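Local coordinates for protein putative enoyl-CoA hydratase/isomerase (Acinetobacter baumannii, PDB 3FDU) that probably acts on acyl-CoA thioesters as an enoyl-CoA hydratase or isomerase of the crotonase superfamily, although its substrate is not established, at residues A83-V86 / L92-A95; L16-N21 / A38-E43. The protein carries 4 engineered substitutions. All blocks are in the same frame, centred on the assembly; numbering follows the deposited sequence.

Contact 1. Residues A83-V86 / L92-A95. With SO4 (sulfate ion), chain G.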
loop_
_atom_site.group_PDB
_atom_site.type_symbol
_atom_site.label_atom_id
_atom_site.label_comp_id
_atom_site.label_asym_id
_atom_site.label_seq_id
_atom_site.Cartn_x
_atom_site.Cartn_y
_atom_site.Cartn_z
ATOM N N ALA A 83 -15.435 -11.242 -22.458
ATOM C CA ALA A 83 -15.474 -11.576 -21.032
ATOM C C ALA A 83 -15.793 -10.328 -20.217
ATOM O O ALA A 83 -16.541 -10.404 -19.255
ATOM C CB ALA A 83 -14.139 -12.183 -20.599
ATOM N N GLY A 84 -15.267 -9.167 -20.642
ATOM C CA GLY A 84 -15.499 -7.888 -19.936
ATOM C C GLY A 84 -16.925 -7.342 -19.954
ATOM O O GLY A 84 -17.239 -6.377 -19.271
ATOM N N GLN A 85 -17.814 -7.971 -20.726
ATOM C CA GLN A 85 -19.216 -7.564 -20.741
ATOM C C GLN A 85 -20.093 -8.545 -19.953
ATOM O O GLN A 85 -21.323 -8.409 -19.929
ATOM C CB GLN A 85 -19.724 -7.425 -22.204
ATOM C CG GLN A 85 -18.930 -6.409 -23.019
ATOM C CD GLN A 85 -19.122 -5.017 -22.495
ATOM O OE1 GLN A 85 -20.254 -4.582 -22.284
ATOM N NE2 GLN A 85 -18.026 -4.295 -22.287
ATOM N N VAL A 86 -19.479 -9.499 -19.267
ATOM C CA VAL A 86 -20.250 -10.392 -18.368
ATOM C C VAL A 86 -20.699 -9.544 -17.123
ATOM O O VAL A 86 -19.905 -8.742 -16.639
ATOM C CB VAL A 86 -19.442 -11.658 -18.022
ATOM C CG1 VAL A 86 -20.148 -12.542 -16.963
ATOM C CG2 VAL A 86 -19.222 -12.537 -19.318
ATOM N N LEU A 92 -18.696 -3.627 -11.894
ATOM C CA LEU A 92 -17.439 -3.141 -11.353
ATOM C C LEU A 92 -16.874 -1.973 -12.142
ATOM O O LEU A 92 -16.354 -1.036 -11.549
ATOM C CB LEU A 92 -16.397 -4.256 -11.215
ATOM C CG LEU A 92 -16.682 -5.301 -10.106
ATOM C CD1 LEU A 92 -16.086 -6.702 -10.467
ATOM C CD2 LEU A 92 -16.154 -4.822 -8.783
ATOM N N LYS A 93 -16.919 -2.037 -13.489
ATOM C CA LYS A 93 -16.503 -0.864 -14.281
ATOM C C LYS A 93 -17.405 0.368 -14.124
ATOM O O LYS A 93 -16.908 1.512 -14.104
ATOM C CB LYS A 93 -16.322 -1.229 -15.785
ATOM C CG LYS A 93 -15.176 -2.247 -16.011
ATOM C CD LYS A 93 -15.004 -2.663 -17.502
ATOM C CE LYS A 93 -16.174 -3.529 -17.954
ATOM N NZ LYS A 93 -15.955 -4.008 -19.380
ATOM N N SER A 94 -18.725 0.179 -14.079
ATOM C CA SER A 94 -19.603 1.300 -13.823
ATOM C C SER A 94 -19.256 2.016 -12.506
ATOM O O SER A 94 -19.331 3.218 -12.409
ATOM C CB SER A 94 -21.061 0.878 -13.722
ATOM O OG SER A 94 -21.562 0.583 -15.034
ATOM N N ALA A 95 -18.995 1.235 -11.488
ATOM C CA ALA A 95 -18.603 1.763 -10.219
ATOM C C ALA A 95 -17.251 2.478 -10.327
ATOM O O ALA A 95 -17.134 3.610 -9.885
ATOM C CB ALA A 95 -18.588 0.638 -9.149
HETATM S S SO4 G . -16.441 -0.818 -21.385
HETATM O O1 SO4 G . -15.038 -0.375 -21.339
HETATM O O2 SO4 G . -16.779 -1.289 -22.719
HETATM O O3 SO4 G . -16.705 -1.856 -20.389
HETATM O O4 SO4 G . -17.294 0.307 -20.988
#
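K93 alone carries the helix side of this contact, reaching from segment 92-95 to G84 and Q85 in the turn 83-86, while L92 just before it is turned to helix 113-116.

The long aliphatic chain of K93 suits a buried position, its apolar stem lying against I222 and I225 while its ammonium end meets G84 O. It runs extended through chi2, bends at CD (chi3 -70°), and then straightens again, carrying CE and NZ up to the turn. NZ donates to G84 O at 2.7 Å. The approach is tilted, 43° above the carbonyl plane, with a C=O...NZ angle of 123°, and CE follows at 3.3 Å from G84 O. With no side chain on G84, nothing at that position crowds the ammonium group. A salt bridge to D226 of helix 218-236 gives NZ a further, charged partner.

The motif is a single 3-10 turn, 83-85, running straight into a helix: V86 N bonds to A83 O, and V86 stands at the N-cap of helix 87-97. K93 therefore reaches back along its own helix to the turn that precedes it.

A sulfate, probably from the crystallisation liquor, lies beside both segments. Its O3 is modelled 2.5 Å from K93 NZ, a doubtfully short separation, while Q85 NE2 makes only weak bonds to O2 and O3; R97 also binds this anion. The chain of Q85 leaves the helix side and curls back, its end coming within 3.6 Å of K93 NZ through NE2.

Contact 2. Residues L16-N21 / A38-E43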
loop_
_atom_site.group_PDB
_atom_site.type_symbol
_atom_site.label_atom_id
_atom_site.label_comp_id
_atom_site.label_asym_id
_atom_site.label_seq_id
_atom_site.Cartn_x
_atom_site.Cartn_y
_atom_site.Cartn_z
ATOM N N LEU A 16 -28.163 10.127 -3.377
ATOM C CA LEU A 16 -28.854 8.980 -3.966
ATOM C C LEU A 16 -28.494 7.732 -3.161
ATOM O O LEU A 16 -27.306 7.386 -3.058
ATOM C CB LEU A 16 -28.450 8.804 -5.425
ATOM C CG LEU A 16 -28.860 7.427 -5.980
ATOM C CD1 LEU A 16 -30.372 7.166 -5.908
ATOM C CD2 LEU A 16 -28.376 7.225 -7.465
ATOM N N THR A 17 -29.477 7.089 -2.534
ATOM C CA THR A 17 -29.188 5.887 -1.742
ATOM C C THR A 17 -29.693 4.716 -2.548
ATOM O O THR A 17 -30.885 4.670 -2.916
ATOM C CB THR A 17 -29.836 5.890 -0.305
ATOM O OG1 THR A 17 -29.400 7.036 0.437
ATOM C CG2 THR A 17 -29.454 4.613 0.520
ATOM N N LEU A 18 -28.783 3.803 -2.887
ATOM C CA LEU A 18 -29.143 2.583 -3.612
ATOM C C LEU A 18 -29.076 1.422 -2.628
ATOM O O LEU A 18 -28.024 1.114 -2.063
ATOM C CB LEU A 18 -28.208 2.331 -4.799
ATOM C CG LEU A 18 -28.343 3.352 -5.958
ATOM C CD1 LEU A 18 -27.310 3.143 -7.035
ATOM C CD2 LEU A 18 -29.746 3.232 -6.543
ATOM N N ALA A 19 -30.198 0.758 -2.409
ATOM C CA ALA A 19 -30.180 -0.285 -1.413
ATOM C C ALA A 19 -30.607 -1.619 -1.986
ATOM O O ALA A 19 -31.727 -1.763 -2.501
ATOM C CB ALA A 19 -31.066 0.123 -0.193
ATOM N N ILE A 20 -29.697 -2.588 -1.896
ATOM C CA ILE A 20 -29.961 -3.952 -2.347
ATOM C C ILE A 20 -30.957 -4.591 -1.380
ATOM O O ILE A 20 -30.769 -4.589 -0.142
ATOM C CB ILE A 20 -28.638 -4.771 -2.475
ATOM C CG1 ILE A 20 -27.634 -3.988 -3.397
ATOM C CG2 ILE A 20 -28.891 -6.096 -3.065
ATOM C CD1 ILE A 20 -26.202 -4.613 -3.468
ATOM N N ASN A 21 -32.004 -5.172 -1.955
ATOM C CA ASN A 21 -33.108 -5.664 -1.143
ATOM C C ASN A 21 -33.564 -7.038 -1.647
ATOM O O ASN A 21 -34.602 -7.162 -2.323
ATOM C CB ASN A 21 -34.260 -4.655 -1.252
ATOM C CG ASN A 21 -35.349 -4.893 -0.231
ATOM O OD1 ASN A 21 -35.207 -5.687 0.701
ATOM N ND2 ASN A 21 -36.461 -4.207 -0.422
ATOM N N ALA A 38 -25.553 -1.464 -12.163
ATOM C CA ALA A 38 -24.644 -0.730 -13.074
ATOM C C ALA A 38 -25.348 0.414 -13.767
ATOM O O ALA A 38 -24.808 1.521 -13.848
ATOM C CB ALA A 38 -24.035 -1.687 -14.122
ATOM N N LYS A 39 -26.571 0.173 -14.263
ATOM C CA LYS A 39 -27.277 1.246 -14.954
ATOM C C LYS A 39 -27.624 2.388 -14.048
ATOM O O LYS A 39 -27.562 3.558 -14.478
ATOM C CB LYS A 39 -28.559 0.778 -15.654
ATOM C CG LYS A 39 -28.400 -0.529 -16.398
ATOM C CD LYS A 39 -27.222 -0.538 -17.359
ATOM C CE LYS A 39 -26.902 -1.967 -17.788
ATOM N NZ LYS A 39 -25.777 -2.448 -16.977
ATOM N N ALA A 40 -28.050 2.068 -12.820
ATOM C CA ALA A 40 -28.346 3.115 -11.831
ATOM C C ALA A 40 -27.149 4.021 -11.504
ATOM O O ALA A 40 -27.313 5.244 -11.294
ATOM C CB ALA A 40 -28.916 2.503 -10.509
ATOM N N LEU A 41 -25.970 3.422 -11.376
ATOM C CA LEU A 41 -24.732 4.203 -11.214
ATOM C C LEU A 41 -24.472 5.120 -12.442
ATOM O O LEU A 41 -24.105 6.272 -12.296
ATOM C CB LEU A 41 -23.543 3.255 -11.050
ATOM C CG LEU A 41 -23.640 2.478 -9.701
ATOM C CD1 LEU A 41 -22.568 1.404 -9.546
ATOM C CD2 LEU A 41 -23.559 3.452 -8.552
ATOM N N ASP A 42 -24.630 4.561 -13.632
ATOM C CA ASP A 42 -24.405 5.315 -14.878
ATOM C C ASP A 42 -25.390 6.495 -14.936
ATOM O O ASP A 42 -24.992 7.633 -15.161
ATOM C CB ASP A 42 -24.618 4.396 -16.068
ATOM C CG ASP A 42 -23.532 3.341 -16.193
ATOM O OD1 ASP A 42 -22.431 3.501 -15.596
ATOM O OD2 ASP A 42 -23.774 2.367 -16.931
ATOM N N GLU A 43 -26.673 6.214 -14.712
ATOM C CA GLU A 43 -27.665 7.306 -14.687
ATOM C C GLU A 43 -27.447 8.327 -13.558
ATOM O O GLU A 43 -27.619 9.535 -13.761
ATOM C CB GLU A 43 -29.086 6.732 -14.651
ATOM C CG GLU A 43 -29.482 6.029 -15.972
ATOM C CD GLU A 43 -30.704 5.100 -15.809
ATOM O OE1 GLU A 43 -31.180 4.893 -14.655
ATOM O OE2 GLU A 43 -31.163 4.554 -16.839
#
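Apolar packing between L18 and the pair A40 and L41 makes up most of this contact. L18 leaves strand 16-20 in the direction of the helix, and with CG beside the backbone N (chi1 -68°) and the chain extended beyond it, its forked end reaches the helix. Both methyls meet the single methyl of A40: CD1 of L18 is 3.9 Å from A40 CB, and CD2 of L18 is 4.1 Å from it. A small residue is apt here, because A40 fills the point where the helix surface faces the strand most directly while the longer L18 supplies the reach; their CA atoms lie 8.3 Å apart. L41 joins from one side. Its CB points away from the strand, yet the chain turns so that CD2 comes to 4.1 Å from CD1 of L18, the two leucines crossing at a slant.

The arrangement belongs to the beta-alpha-beta unit formed by strand 15-20, helix 31-46 and strand 52-57, the first crossover of the crotonase fold. The axes of strand 16-20 and of helix 38-43 run almost exactly antiparallel, at 178°, and pass 10.7 Å apart, a spacing bridged by leucine and alanine together. On the sheet, L18 also packs against V53 and L55 of strand 52-57, so its side chain fills the joint between two parallel strands and the helix covering them.

Contacts with polar backbone are slighter. CD2 of L16 comes to 4.4 Å from the carbonyl O of A40, a loose touch at the margin. The regular frame comes from main-chain bonds on each side: L16 and L18 pair with strand 52-57, whereas in the helix D42 N bonds to A38 O and E43 N to K39 O.

In the fold
From the N terminus, contact 2 comes first, closing a connection of 16 residues between segments 16-21 and 38-43, the last seven of which are already in helix 31-46. Only afterwards does contact 1 open, folding the start of helix 87-97 back on the turn before it, the five residues between its segments being helical. The two lie in series, neither nested nor crossed, with centres about 15 Å apart. They meet where helices 31-46 and 87-97 pack together: S94 OG probably hydrogen-bonds to D42 OD1, and A95 CA lies 4.0 Å from L41 CD1. Helix 31-46 thus joins the sheet, through helix 87-97, to the turn 83-86, beside which a sulfate is bound.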